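Local coordinates for protein putative PLP-dependent aminotransferase (Bacillus cereus ATCC 10987, PDB 3JU7) that probably catalyses pyridoxal-phosphate-dependent transamination, working as a two-subunit member of the DegT/DnrJ/EryC1 aminotransferase family that also binds calcium, at residues E24-S28 / H29-N33; T58-N61 / A62-L66; Q266-S270 / N271-K275; E359-E362 / Q363-C367. One frame throughout, in Å; residues are numbered along the deposited sequence.

Contact 1. Residues E24-S28 / H29-N33; sequences EIDAS and HIYTN. With ACT (acetate ion), chain F.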
ATOM      1  N   GLU A  24      -5.739 -21.806   9.731  1.00 23.60           N
ATOM      2  CA  GLU A  24      -4.773 -22.252   8.730  1.00 22.41           C
ATOM      3  C   GLU A  24      -3.517 -21.385   8.723  1.00 20.71           C
ATOM      4  O   GLU A  24      -2.399 -21.900   8.658  1.00 17.36           O
ATOM      5  CB  GLU A  24      -5.370 -22.183   7.355  1.00 24.16           C
ATOM      6  CG  GLU A  24      -6.248 -23.320   6.997  1.00 31.72           C
ATOM      7  CD  GLU A  24      -6.594 -23.251   5.531  1.00 37.24           C
ATOM      8  OE1 GLU A  24      -5.682 -23.444   4.696  1.00 39.36           O
ATOM      9  OE2 GLU A  24      -7.766 -22.979   5.227  1.00 41.87           O
ATOM     10  N   ILE A  25      -3.710 -20.061   8.748  1.00 18.59           N
ATOM     11  CA  ILE A  25      -2.588 -19.157   8.726  1.00 19.52           C
ATOM     12  C   ILE A  25      -1.688 -19.396   9.921  1.00 20.44           C
ATOM     13  O   ILE A  25      -0.465 -19.431   9.784  1.00 20.91           O
ATOM     14  CB  ILE A  25      -3.032 -17.686   8.756  1.00 20.60           C
ATOM     15  CG1 ILE A  25      -3.676 -17.294   7.415  1.00 20.23           C
ATOM     16  CG2 ILE A  25      -1.848 -16.812   9.025  1.00 20.13           C
ATOM     17  CD1 ILE A  25      -4.609 -16.116   7.443  1.00 19.94           C
ATOM     18  N   ASP A  26      -2.279 -19.543  11.097  1.00 20.88           N
ATOM     19  CA  ASP A  26      -1.503 -19.747  12.318  1.00 21.40           C
ATOM     20  C   ASP A  26      -0.767 -21.087  12.278  1.00 24.00           C
ATOM     21  O   ASP A  26       0.353 -21.165  12.778  1.00 24.34           O
ATOM     22  CB  ASP A  26      -2.387 -19.710  13.576  1.00 23.05           C
ATOM     23  CG  ASP A  26      -2.820 -18.301  13.964  1.00 28.03           C
ATOM     24  OD1 ASP A  26      -2.163 -17.345  13.507  1.00 23.85           O
ATOM     25  OD2 ASP A  26      -3.803 -18.170  14.744  1.00 27.71           O
ATOM     26  N   ALA A  27      -1.392 -22.123  11.695  1.00 21.14           N
ATOM     27  CA  ALA A  27      -0.722 -23.411  11.564  1.00 23.27           C
ATOM     28  C   ALA A  27       0.403 -23.345  10.522  1.00 23.92           C
ATOM     29  O   ALA A  27       1.426 -23.951  10.702  1.00 24.69           O
ATOM     30  CB  ALA A  27      -1.698 -24.524  11.228  1.00 19.18           C
ATOM     31  N   SER A  28       0.240 -22.565   9.460  1.00 25.57           N
ATOM     32  CA  SER A  28       1.223 -22.571   8.377  1.00 24.61           C
ATOM     33  C   SER A  28       2.430 -21.667   8.645  1.00 23.53           C
ATOM     34  O   SER A  28       3.476 -21.811   8.013  1.00 22.20           O
ATOM     35  CB  SER A  28       0.553 -22.113   7.080  1.00 24.38           C
ATOM     36  OG  SER A  28       0.509 -20.685   7.063  1.00 30.29           O
ATOM     37  N   HIS A  29       2.259 -20.678   9.516  1.00 25.05           N
ATOM     38  CA  HIS A  29       3.267 -19.621   9.702  1.00 24.84           C
ATOM     39  C   HIS A  29       3.630 -18.960   8.383  1.00 23.56           C
ATOM     40  O   HIS A  29       4.768 -18.638   8.172  1.00 24.16           O
ATOM     41  CB  HIS A  29       4.540 -20.154  10.370  1.00 24.78           C
ATOM     42  CG  HIS A  29       4.323 -20.589  11.772  1.00 30.97           C
ATOM     43  ND1 HIS A  29       4.635 -19.795  12.848  1.00 33.61           N
ATOM     44  CD2 HIS A  29       3.753 -21.707  12.276  1.00 30.57           C
ATOM     45  CE1 HIS A  29       4.293 -20.420  13.963  1.00 36.39           C
ATOM     46  NE2 HIS A  29       3.754 -21.582  13.643  1.00 30.40           N
ATOM     47  N   ILE A  30       2.670 -18.776   7.495  1.00 21.09           N
ATOM     48  CA  ILE A  30       2.886 -17.974   6.281  1.00 21.37           C
ATOM     49  C   ILE A  30       1.793 -16.920   6.417  1.00 23.17           C
ATOM     50  O   ILE A  30       0.597 -17.260   6.557  1.00 23.32           O
ATOM     51  CB  ILE A  30       2.758 -18.787   4.968  1.00 22.20           C
ATOM     52  CG1 ILE A  30       3.662 -20.034   4.997  1.00 24.07           C
ATOM     53  CG2 ILE A  30       3.048 -17.917   3.759  1.00 18.70           C
ATOM     54  CD1 ILE A  30       3.609 -20.864   3.765  1.00 21.79           C
ATOM     55  N   TYR A  31       2.231 -15.670   6.450  1.00 19.72           N
ATOM     56  CA  TYR A  31       1.395 -14.520   6.747  1.00 24.37           C
ATOM     57  C   TYR A  31       1.244 -13.492   5.628  1.00 22.66           C
ATOM     58  O   TYR A  31       0.322 -12.680   5.687  1.00 24.74           O
ATOM     59  CB  TYR A  31       1.945 -13.793   7.973  1.00 23.53           C
ATOM     60  CG  TYR A  31       2.085 -14.722   9.143  1.00 22.56           C
ATOM     61  CD1 TYR A  31       0.983 -15.087   9.902  1.00 15.48           C
ATOM     62  CD2 TYR A  31       3.315 -15.256   9.484  1.00 28.17           C
ATOM     63  CE1 TYR A  31       1.099 -15.989  10.956  1.00 26.22           C
ATOM     64  CE2 TYR A  31       3.447 -16.131  10.566  1.00 26.13           C
ATOM     65  CZ  TYR A  31       2.338 -16.498  11.296  1.00 24.83           C
ATOM     66  OH  TYR A  31       2.476 -17.359  12.373  1.00 21.11           O
ATOM     67  N   THR A  32       2.122 -13.515   4.631  1.00 21.16           N
ATOM     68  CA  THR A  32       2.020 -12.582   3.519  1.00 23.23           C
ATOM     69  C   THR A  32       2.901 -13.022   2.338  1.00 23.79           C
ATOM     70  O   THR A  32       3.349 -14.170   2.293  1.00 24.89           O
ATOM     71  CB  THR A  32       2.410 -11.128   3.984  1.00 27.10           C
ATOM     72  OG1 THR A  32       2.196 -10.187   2.900  1.00 22.76           O
ATOM     73  CG2 THR A  32       3.851 -11.124   4.520  1.00 17.62           C
ATOM     74  N   ASN A  33       3.106 -12.127   1.373  1.00 22.86           N
ATOM     75  CA  ASN A  33       3.946 -12.390   0.199  1.00 26.47           C
ATOM     76  C   ASN A  33       3.426 -13.552  -0.672  1.00 26.41           C
ATOM     77  O   ASN A  33       4.102 -14.571  -0.857  1.00 26.77           O
ATOM     78  CB  ASN A  33       5.425 -12.585   0.622  1.00 26.52           C
ATOM     79  CG  ASN A  33       6.065 -11.274   1.151  1.00 28.43           C
ATOM     80  OD1 ASN A  33       5.388 -10.419   1.752  1.00 32.60           O
ATOM     81  ND2 ASN A  33       7.369 -11.118   0.921  1.00 22.98           N
TER
HETATM   82  C   ACT F 380       8.612  -7.467   2.380  1.00 28.94           C
HETATM   83  O   ACT F 380       8.457  -8.508   1.655  1.00 27.84           O
HETATM   84  OXT ACT F 380       7.699  -6.608   2.346  1.00 26.07           O
HETATM   85  CH3 ACT F 380       9.796  -7.266   3.276  1.00 24.63           C
HETATM   86  O   HOH W   1       0.291 -17.414  13.992  1.00 20.93           O
HETATM   87  O   HOH W   2      -0.861 -18.979   5.127  1.00 24.73           O

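Contact 2. Residues T58-N61 / A62-L66; sequences TVAN and ATLGL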
ATOM      1  N   THR A  58      -3.986 -10.085  -6.369  1.00 23.32           N
ATOM      2  CA  THR A  58      -4.438  -9.200  -5.288  1.00 21.91           C
ATOM      3  C   THR A  58      -3.419  -8.070  -5.133  1.00 22.91           C
ATOM      4  O   THR A  58      -2.285  -8.210  -5.577  1.00 22.07           O
ATOM      5  CB  THR A  58      -4.605  -9.936  -3.976  1.00 22.44           C
ATOM      6  OG1 THR A  58      -3.348 -10.507  -3.584  1.00 23.35           O
ATOM      7  CG2 THR A  58      -5.672 -11.072  -4.100  1.00 17.74           C
ATOM      8  N   VAL A  59      -3.857  -6.931  -4.589  1.00 23.13           N
ATOM      9  CA  VAL A  59      -2.959  -5.831  -4.219  1.00 21.45           C
ATOM     10  C   VAL A  59      -3.443  -5.273  -2.882  1.00 22.89           C
ATOM     11  O   VAL A  59      -4.551  -5.581  -2.462  1.00 22.10           O
ATOM     12  CB  VAL A  59      -2.896  -4.731  -5.277  1.00 21.91           C
ATOM     13  CG1 VAL A  59      -2.218  -5.271  -6.535  1.00 20.79           C
ATOM     14  CG2 VAL A  59      -4.299  -4.183  -5.577  1.00 21.61           C
ATOM     15  N   ALA A  60      -2.636  -4.440  -2.219  1.00 23.31           N
ATOM     16  CA  ALA A  60      -2.964  -4.026  -0.860  1.00 23.31           C
ATOM     17  C   ALA A  60      -4.126  -3.050  -0.838  1.00 22.52           C
ATOM     18  O   ALA A  60      -4.857  -2.975   0.143  1.00 24.13           O
ATOM     19  CB  ALA A  60      -1.755  -3.469  -0.161  1.00 20.91           C
ATOM     20  N   ASN A  61      -4.273  -2.297  -1.926  1.00 22.97           N
ATOM     21  CA  ASN A  61      -5.426  -1.450  -2.182  1.00 22.62           C
ATOM     22  C   ASN A  61      -5.450  -1.071  -3.687  1.00 22.37           C
ATOM     23  O   ASN A  61      -4.428  -1.200  -4.399  1.00 23.42           O
ATOM     24  CB  ASN A  61      -5.455  -0.222  -1.223  1.00 21.86           C
ATOM     25  CG  ASN A  61      -4.338   0.759  -1.473  1.00 27.60           C
ATOM     26  OD1 ASN A  61      -4.193   1.278  -2.598  1.00 23.64           O
ATOM     27  ND2 ASN A  61      -3.576   1.091  -0.415  1.00 19.34           N
ATOM     28  N   ALA A  62      -6.608  -0.646  -4.173  1.00 23.00           N
ATOM     29  CA  ALA A  62      -6.805  -0.336  -5.622  1.00 23.76           C
ATOM     30  C   ALA A  62      -5.971   0.843  -6.061  1.00 23.51           C
ATOM     31  O   ALA A  62      -5.589   0.916  -7.220  1.00 23.24           O
ATOM     32  CB  ALA A  62      -8.277  -0.044  -5.941  1.00 21.39           C
ATOM     33  N   THR A  63      -5.698   1.780  -5.150  1.00 23.13           N
ATOM     34  CA  THR A  63      -4.882   2.927  -5.535  1.00 23.78           C
ATOM     35  C   THR A  63      -3.501   2.469  -5.958  1.00 24.04           C
ATOM     36  O   THR A  63      -3.007   2.850  -7.029  1.00 23.81           O
ATOM     37  CB  THR A  63      -4.822   3.990  -4.453  1.00 22.55           C
ATOM     38  OG1 THR A  63      -6.169   4.319  -4.113  1.00 20.85           O
ATOM     39  CG2 THR A  63      -4.052   5.226  -4.985  1.00 18.98           C
ATOM     40  N   LEU A  64      -2.927   1.581  -5.158  1.00 25.97           N
ATOM     41  CA  LEU A  64      -1.614   0.987  -5.474  1.00 27.01           C
ATOM     42  C   LEU A  64      -1.676   0.082  -6.714  1.00 24.79           C
ATOM     43  O   LEU A  64      -0.732  -0.001  -7.491  1.00 24.70           O
ATOM     44  CB  LEU A  64      -1.109   0.170  -4.306  1.00 24.67           C
ATOM     45  CG  LEU A  64      -0.892   0.963  -3.019  1.00 26.86           C
ATOM     46  CD1 LEU A  64      -0.744  -0.055  -1.885  1.00 22.31           C
ATOM     47  CD2 LEU A  64       0.305   1.935  -3.138  1.00 23.53           C
ATOM     48  N   GLY A  65      -2.794  -0.577  -6.914  1.00 24.21           N
ATOM     49  CA  GLY A  65      -2.966  -1.359  -8.126  1.00 24.00           C
ATOM     50  C   GLY A  65      -2.975  -0.434  -9.342  1.00 24.01           C
ATOM     51  O   GLY A  65      -2.381  -0.743 -10.384  1.00 25.01           O
ATOM     52  N   LEU A  66      -3.663   0.701  -9.229  1.00 24.35           N
ATOM     53  CA  LEU A  66      -3.690   1.651 -10.322  1.00 23.03           C
ATOM     54  C   LEU A  66      -2.261   2.045 -10.641  1.00 20.74           C
ATOM     55  O   LEU A  66      -1.843   2.009 -11.833  1.00 19.41           O
ATOM     56  CB  LEU A  66      -4.581   2.883 -10.022  1.00 25.05           C
ATOM     57  CG  LEU A  66      -6.067   2.683 -10.337  1.00 29.53           C
ATOM     58  CD1 LEU A  66      -6.940   3.724  -9.639  1.00 26.50           C
ATOM     59  CD2 LEU A  66      -6.294   2.726 -11.845  1.00 24.39           C
TER

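Contact 3. Residues Q266-S270 / N271-K275; sequences QLLQS and NGLMK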
ATOM      1  N   GLN A 266     -38.420   1.559  -7.620  1.00 31.60           N
ATOM      2  CA  GLN A 266     -39.875   1.497  -7.507  1.00 32.10           C
ATOM      3  C   GLN A 266     -40.434   2.699  -6.772  1.00 31.12           C
ATOM      4  O   GLN A 266     -41.444   3.264  -7.190  1.00 31.04           O
ATOM      5  CB  GLN A 266     -40.305   0.235  -6.767  1.00 31.68           C
ATOM      6  CG  GLN A 266     -40.072  -1.051  -7.529  1.00 40.86           C
ATOM      7  CD  GLN A 266     -40.302  -2.299  -6.667  1.00 50.05           C
ATOM      8  OE1 GLN A 266     -39.916  -2.349  -5.491  1.00 52.26           O
ATOM      9  NE2 GLN A 266     -40.927  -3.315  -7.259  1.00 57.87           N
ATOM     10  N   LEU A 267     -39.792   3.067  -5.666  1.00 29.79           N
ATOM     11  CA  LEU A 267     -40.265   4.178  -4.844  1.00 29.91           C
ATOM     12  C   LEU A 267     -40.081   5.505  -5.541  1.00 30.97           C
ATOM     13  O   LEU A 267     -40.918   6.392  -5.377  1.00 30.85           O
ATOM     14  CB  LEU A 267     -39.574   4.217  -3.473  1.00 29.36           C
ATOM     15  CG  LEU A 267     -40.046   3.154  -2.467  1.00 29.95           C
ATOM     16  CD1 LEU A 267     -39.079   3.022  -1.250  1.00 24.89           C
ATOM     17  CD2 LEU A 267     -41.494   3.446  -2.026  1.00 22.22           C
ATOM     18  N   LEU A 268     -38.990   5.656  -6.298  1.00 31.21           N
ATOM     19  CA  LEU A 268     -38.740   6.910  -7.046  1.00 31.91           C
ATOM     20  C   LEU A 268     -39.781   7.127  -8.147  1.00 32.38           C
ATOM     21  O   LEU A 268     -40.252   8.262  -8.390  1.00 31.47           O
ATOM     22  CB  LEU A 268     -37.350   6.913  -7.694  1.00 31.15           C
ATOM     23  CG  LEU A 268     -36.123   7.110  -6.821  1.00 30.25           C
ATOM     24  CD1 LEU A 268     -34.924   6.878  -7.685  1.00 32.52           C
ATOM     25  CD2 LEU A 268     -36.094   8.502  -6.204  1.00 30.79           C
ATOM     26  N   GLN A 269     -40.096   6.042  -8.846  1.00 33.48           N
ATOM     27  CA  GLN A 269     -41.125   6.086  -9.875  1.00 35.41           C
ATOM     28  C   GLN A 269     -42.492   6.289  -9.227  1.00 33.96           C
ATOM     29  O   GLN A 269     -43.189   7.221  -9.568  1.00 34.14           O
ATOM     30  CB  GLN A 269     -41.121   4.814 -10.727  1.00 36.62           C
ATOM     31  CG  GLN A 269     -42.338   4.720 -11.645  1.00 45.29           C
ATOM     32  CD  GLN A 269     -42.202   3.660 -12.718  1.00 57.37           C
ATOM     33  OE1 GLN A 269     -41.095   3.263 -13.091  1.00 65.28           O
ATOM     34  NE2 GLN A 269     -43.339   3.208 -13.240  1.00 66.00           N
ATOM     35  N   SER A 270     -42.851   5.439  -8.273  1.00 33.55           N
ATOM     36  CA  SER A 270     -44.140   5.565  -7.582  1.00 34.28           C
ATOM     37  C   SER A 270     -44.346   6.944  -6.952  1.00 33.39           C
ATOM     38  O   SER A 270     -45.452   7.460  -6.986  1.00 34.19           O
ATOM     39  CB  SER A 270     -44.334   4.487  -6.510  1.00 33.83           C
ATOM     40  OG  SER A 270     -43.763   4.888  -5.273  1.00 39.89           O
ATOM     41  N   ASN A 271     -43.314   7.556  -6.387  1.00 31.35           N
ATOM     42  CA  ASN A 271     -43.487   8.906  -5.845  1.00 31.50           C
ATOM     43  C   ASN A 271     -43.377  10.033  -6.903  1.00 30.34           C
ATOM     44  O   ASN A 271     -43.324  11.201  -6.542  1.00 30.15           O
ATOM     45  CB  ASN A 271     -42.509   9.169  -4.710  1.00 32.39           C
ATOM     46  CG  ASN A 271     -42.843   8.391  -3.451  1.00 35.44           C
ATOM     47  OD1 ASN A 271     -43.316   8.968  -2.476  1.00 31.88           O
ATOM     48  ND2 ASN A 271     -42.575   7.079  -3.457  1.00 33.21           N
ATOM     49  N   GLY A 272     -43.336   9.689  -8.189  1.00 28.78           N
ATOM     50  CA  GLY A 272     -43.325  10.683  -9.266  1.00 28.93           C
ATOM     51  C   GLY A 272     -42.017  11.439  -9.513  1.00 28.78           C
ATOM     52  O   GLY A 272     -41.991  12.393 -10.294  1.00 24.45           O
ATOM     53  N   LEU A 273     -40.928  11.000  -8.878  1.00 29.20           N
ATOM     54  CA  LEU A 273     -39.673  11.730  -8.953  1.00 29.03           C
ATOM     55  C   LEU A 273     -39.079  11.698 -10.348  1.00 28.30           C
ATOM     56  O   LEU A 273     -38.506  12.694 -10.781  1.00 27.26           O
ATOM     57  CB  LEU A 273     -38.680  11.211  -7.915  1.00 31.07           C
ATOM     58  CG  LEU A 273     -38.941  11.808  -6.535  1.00 33.69           C
ATOM     59  CD1 LEU A 273     -39.322  10.737  -5.526  1.00 38.89           C
ATOM     60  CD2 LEU A 273     -37.738  12.610  -6.077  1.00 40.45           C
HETATM   61  N   MSE A 274     -39.227  10.585 -11.064  1.00 27.29           N
HETATM   62  CA  MSE A 274     -38.760  10.547 -12.441  1.00 29.32           C
HETATM   63  C   MSE A 274     -39.533  11.603 -13.233  1.00 31.64           C
HETATM   64  O   MSE A 274     -38.949  12.360 -14.013  1.00 35.18           O
HETATM   65  CB  MSE A 274     -38.964   9.179 -13.103  1.00 29.92           C
HETATM   66  CG  MSE A 274     -38.614   7.966 -12.268  1.00 31.72           C
HETATM   67 SE   MSE A 274     -36.886   8.043 -11.484  0.75 30.88          SE
HETATM   68  CE  MSE A 274     -35.780   7.915 -13.083  1.00 41.26           C
ATOM     69  N   LYS A 275     -40.849  11.666 -13.022  1.00 31.06           N
ATOM     70  CA  LYS A 275     -41.671  12.644 -13.712  1.00 30.89           C
ATOM     71  C   LYS A 275     -41.169  14.067 -13.443  1.00 30.41           C
ATOM     72  O   LYS A 275     -41.222  14.903 -14.337  1.00 32.61           O
ATOM     73  CB  LYS A 275     -43.163  12.488 -13.341  1.00 29.01           C
TER
HETATM   74  O   HOH W   3     -41.904   8.797 -11.377  1.00 38.24           O

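Contact 4. Residues E359-E362 / Q363-C367; sequences EIVE and QIVIC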
ATOM      1  N   GLU A 359     -38.586   0.595   4.390  1.00 31.55           N
ATOM      2  CA  GLU A 359     -39.113   1.802   5.034  1.00 34.32           C
ATOM      3  C   GLU A 359     -38.039   2.893   5.107  1.00 32.38           C
ATOM      4  O   GLU A 359     -38.364   4.074   5.060  1.00 29.36           O
ATOM      5  CB  GLU A 359     -39.776   1.535   6.411  1.00 35.42           C
ATOM      6  CG  GLU A 359     -38.959   0.705   7.425  1.00 48.51           C
ATOM      7  CD  GLU A 359     -39.144  -0.834   7.304  1.00 58.44           C
ATOM      8  OE1 GLU A 359     -39.961  -1.282   6.461  1.00 61.28           O
ATOM      9  OE2 GLU A 359     -38.473  -1.590   8.067  1.00 62.32           O
ATOM     10  N   ILE A 360     -36.762   2.509   5.175  1.00 33.26           N
ATOM     11  CA  ILE A 360     -35.694   3.517   5.147  1.00 30.64           C
ATOM     12  C   ILE A 360     -35.578   4.152   3.762  1.00 29.37           C
ATOM     13  O   ILE A 360     -35.524   5.378   3.670  1.00 28.57           O
ATOM     14  CB  ILE A 360     -34.370   2.980   5.660  1.00 31.20           C
ATOM     15  CG1 ILE A 360     -34.487   2.716   7.162  1.00 31.74           C
ATOM     16  CG2 ILE A 360     -33.238   3.981   5.415  1.00 27.37           C
ATOM     17  CD1 ILE A 360     -33.343   1.904   7.718  1.00 32.94           C
ATOM     18  N   VAL A 361     -35.600   3.352   2.694  1.00 28.27           N
ATOM     19  CA  VAL A 361     -35.597   3.919   1.326  1.00 29.39           C
ATOM     20  C   VAL A 361     -36.774   4.917   1.154  1.00 29.28           C
ATOM     21  O   VAL A 361     -36.585   6.052   0.710  1.00 25.93           O
ATOM     22  CB  VAL A 361     -35.678   2.828   0.228  1.00 29.98           C
ATOM     23  CG1 VAL A 361     -35.617   3.443  -1.141  1.00 27.21           C
ATOM     24  CG2 VAL A 361     -34.556   1.805   0.380  1.00 26.60           C
ATOM     25  N   GLU A 362     -37.969   4.476   1.548  1.00 30.67           N
ATOM     26  CA  GLU A 362     -39.176   5.309   1.509  1.00 31.90           C
ATOM     27  C   GLU A 362     -39.002   6.655   2.235  1.00 31.33           C
ATOM     28  O   GLU A 362     -39.293   7.693   1.654  1.00 29.19           O
ATOM     29  CB  GLU A 362     -40.390   4.540   2.039  1.00 32.33           C
ATOM     30  CG  GLU A 362     -41.717   5.336   2.028  1.00 39.76           C
ATOM     31  CD  GLU A 362     -42.966   4.486   2.291  1.00 42.46           C
ATOM     32  OE1 GLU A 362     -42.898   3.407   2.924  1.00 45.62           O
ATOM     33  OE2 GLU A 362     -44.039   4.921   1.862  1.00 50.59           O
ATOM     34  N   GLN A 363     -38.527   6.642   3.482  1.00 31.02           N
ATOM     35  CA  GLN A 363     -38.171   7.890   4.158  1.00 31.67           C
ATOM     36  C   GLN A 363     -37.417   8.767   3.191  1.00 29.66           C
ATOM     37  O   GLN A 363     -37.772   9.912   2.978  1.00 28.99           O
ATOM     38  CB  GLN A 363     -37.212   7.674   5.340  1.00 34.31           C
ATOM     39  CG  GLN A 363     -37.781   7.189   6.677  1.00 41.46           C
ATOM     40  CD  GLN A 363     -36.760   7.332   7.840  1.00 53.05           C
ATOM     41  OE1 GLN A 363     -36.078   8.363   7.965  1.00 63.16           O
ATOM     42  NE2 GLN A 363     -36.669   6.306   8.692  1.00 47.62           N
ATOM     43  N   ILE A 364     -36.358   8.206   2.614  1.00 29.66           N
ATOM     44  CA  ILE A 364     -35.405   8.966   1.820  1.00 28.23           C
ATOM     45  C   ILE A 364     -36.079   9.514   0.581  1.00 28.12           C
ATOM     46  O   ILE A 364     -36.056  10.713   0.331  1.00 27.50           O
ATOM     47  CB  ILE A 364     -34.161   8.101   1.457  1.00 29.08           C
ATOM     48  CG1 ILE A 364     -33.326   7.813   2.721  1.00 28.48           C
ATOM     49  CG2 ILE A 364     -33.286   8.778   0.408  1.00 22.12           C
ATOM     50  CD1 ILE A 364     -32.233   6.730   2.528  1.00 23.38           C
ATOM     51  N   VAL A 365     -36.696   8.626  -0.180  1.00 28.91           N
ATOM     52  CA  VAL A 365     -37.342   9.018  -1.416  1.00 29.47           C
ATOM     53  C   VAL A 365     -38.415  10.055  -1.155  1.00 30.96           C
ATOM     54  O   VAL A 365     -38.487  11.035  -1.880  1.00 31.52           O
ATOM     55  CB  VAL A 365     -37.910   7.809  -2.176  1.00 30.10           C
ATOM     56  CG1 VAL A 365     -38.754   8.280  -3.363  1.00 29.97           C
ATOM     57  CG2 VAL A 365     -36.744   6.882  -2.630  1.00 24.03           C
ATOM     58  N   ILE A 366     -39.220   9.856  -0.110  1.00 32.34           N
ATOM     59  CA  ILE A 366     -40.242  10.834   0.291  1.00 33.17           C
ATOM     60  C   ILE A 366     -39.655  12.220   0.564  1.00 35.09           C
ATOM     61  O   ILE A 366     -40.241  13.223   0.181  1.00 36.26           O
ATOM     62  CB  ILE A 366     -41.041  10.353   1.517  1.00 32.15           C
ATOM     63  CG1 ILE A 366     -41.996   9.235   1.102  1.00 30.64           C
ATOM     64  CG2 ILE A 366     -41.844  11.496   2.114  1.00 31.63           C
ATOM     65  CD1 ILE A 366     -42.727   8.599   2.247  1.00 28.89           C
ATOM     66  N   CYS A 367     -38.501  12.271   1.223  1.00 37.84           N
ATOM     67  CA  CYS A 367     -37.799  13.537   1.477  1.00 40.54           C
ATOM     68  C   CYS A 367     -37.357  14.215   0.191  1.00 41.93           C
ATOM     69  O   CYS A 367     -37.376  15.440   0.107  1.00 42.24           O
ATOM     70  CB  CYS A 367     -36.553  13.328   2.347  1.00 40.91           C
ATOM     71  SG  CYS A 367     -36.855  13.060   4.114  1.00 53.66           S
TER

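Contact 1. Residues E24-S28 / H29-N33
Torsions at I25 and S28 decide which groups meet at the end of helix 19-28. I25 sets CG2 opposite its own backbone N, which carries this methyl to within 3.4 Å of Y31 CD1, the two side chains meeting at a slant. S28 holds OG between its N and its carbonyl carbon (chi1 82°). From there OG accepts the I30 N-H at 2.9 Å, and water 2 links the same hydroxyl to I30 O, closing a small polar ring just past the helix. The chain can turn here because H29 takes positive phi (53°), the first departure from helical geometry. Its N-H still reaches back, but the bond from H29 N to I25 O is weak (3.0 Å). The imidazole of H29 lies with one face against D26 O, 3.5 Å from CD2. Water 1, in the plane of the Y31 ring at its edge, donates to D26 OD1 (2.5 Å) and accepts from Y31 OH (2.7 Å). At the far end N33 ND2 donates at 2.9 Å to O of an acetate, probably from the crystallisation liquor, that K234 also binds. D26 OD2 and H29 ND1 are bonded respectively to V15 N and A10 O of the second subunit, which ties this helix end to the dimer interface. Within the chain, I25 and Y31 pack on Y238 of helix 237-248, while I25 also meets I37 of helix 36-48.

Contact 2. Residues T58-N61 / A62-L66
A62 follows N61 directly and opens helix 62-73; its CB points mainly away from residues 58-61, while its N is hydrogen-bonded to OP3 of the pyridoxal phosphate carried by K191. At T63, CB lies 3.3 Å from N61 OD1, and OG1 is hydrogen-bonded to OP1 of the same phosphate. L64 gives the clearest evidence for an N-cap: L64 N donates to N61 OD1 at 2.9 Å, nearly straight at 164°, with the donor tilted 25° from the plane of the side-chain carbonyl. N61 can reach this N-H because CG sits between its backbone N and carbonyl carbon (chi1 68°), folding the amide back over the first turn. The leucine then runs across that amide at a slant, with CD1 3.4 Å from N61 ND2 and 4.0 Å from A60 CB. ND2 itself is hydrogen-bonded to N232 O of the second subunit, and L64 packs on its counterpart there. Next, G65 N donates to N61 O at 3.1 Å, in the carbonyl plane, starting the regular helical pattern. V59 CG2 rests 4.0 Å from G65 CA, bringing the end of strand 55-59 close to the helix. L66 continues the pattern, its N bonded to A62 O at 2.8 Å, and packs its side chain on I184 and V159. The chemistry is that of a fold-type I phosphate site: N61 caps the helix start that A62 and T63 present to the cofactor, and the helix end would be expected to favour the phosphate's negative charge.

Contact 3. Residues Q266-S270 / N271-K275
Helix 250-270 ends across these residues in a Schellman motif, identified by two backbone bonds and the positive phi (75°) of G272 at its C-prime position. L273 N donates back to L268 O at 2.9 Å, with donor and carbonyl close to collinear, whereas G272 N reaches Q269 O at 2.8 Å from well above the carbonyl plane. Water 3 donates to Q269 O as well, giving this carbonyl near the helix end a second partner. The reversal swings L273 back against the helix: its CD1 comes within 4.0 Å of L268 CD2, the two leucines meeting at an angle. Selenomethionine M274 is bent at both outer torsions and brings SE to 4.0 Å from L268 CB, so L268 is touched by both residues, at CB by M274 and at CD2 by L273. L273 also packs on V365 of helix 358-368 and on W278, and L267 on V361, which joins the helix end to its neighbour. N271 lies alongside L267 and uses two donors on one acceptor. Its backbone N bonds to L267 O at 2.8 Å, and its side-chain ND2 donates to the same oxygen at 2.6 Å, with the oxygen 16° out of the amide plane.

Contact 4. Residues E359-E362 / Q363-C367
The carboxylate of E362 is only grazed by I366, whose CD1 lies 3.9 Å from OE2; the two side chains run side by side, pointing the same way, and CD1 packs closer on the stem, 3.4 Å from E362 CG. The extended chain of E362, with CG opposite its backbone N (chi1 -180°), holds that stem beside the isoleucine. The aliphatic part of Q363 lies against the preceding turn, CB 3.3 Å from I360 O and CG 3.6 Å from E359 O. On the inner side, V361 CG1 touches V365 CG2 at 3.9 Å, the two valines again parallel in direction, while I360 CG2 and I364 CD1 meet at a slant. Four backbone bonds fix this spacing: Q363 N to E359 O, I364 N to I360 O, V365 N to V361 O and I366 N to E362 O. The third is the shortest, 2.7 Å with an N-H...O angle of 173°. V361, I364 and V365 also pack on Y264 of helix 250-270. The arrangement is consistent with an amphipathic alpha-helix: V361, I364 and V365 face helix 250-270, while E362, Q363 and I366 lie toward the more exposed side, with i to i+4 contacts on both.

How the contacts relate
Contacts 3 and 4 form one packed unit, the C-terminal end of helix 250-270 against helix 358-368. Their centres are 11 Å apart, and L273 CD1 comes within 3.3 Å of V365 CG1, with L267 CD1 3.5 Å from V361 CG1. Contact 2 is separate, its centre about 39 Å from that of contact 3 across the chain's centre, and it meets the cofactor phosphate at K191. Contact 1 lies about 21 Å from contact 2 between centres, with nearest atoms about 8 Å apart; both touch the second subunit, unlike contacts 3 and 4. The I25 side chain is about 12 Å from a bound calcium ion and about 10 Å from that of D20, a calcium-binding residue.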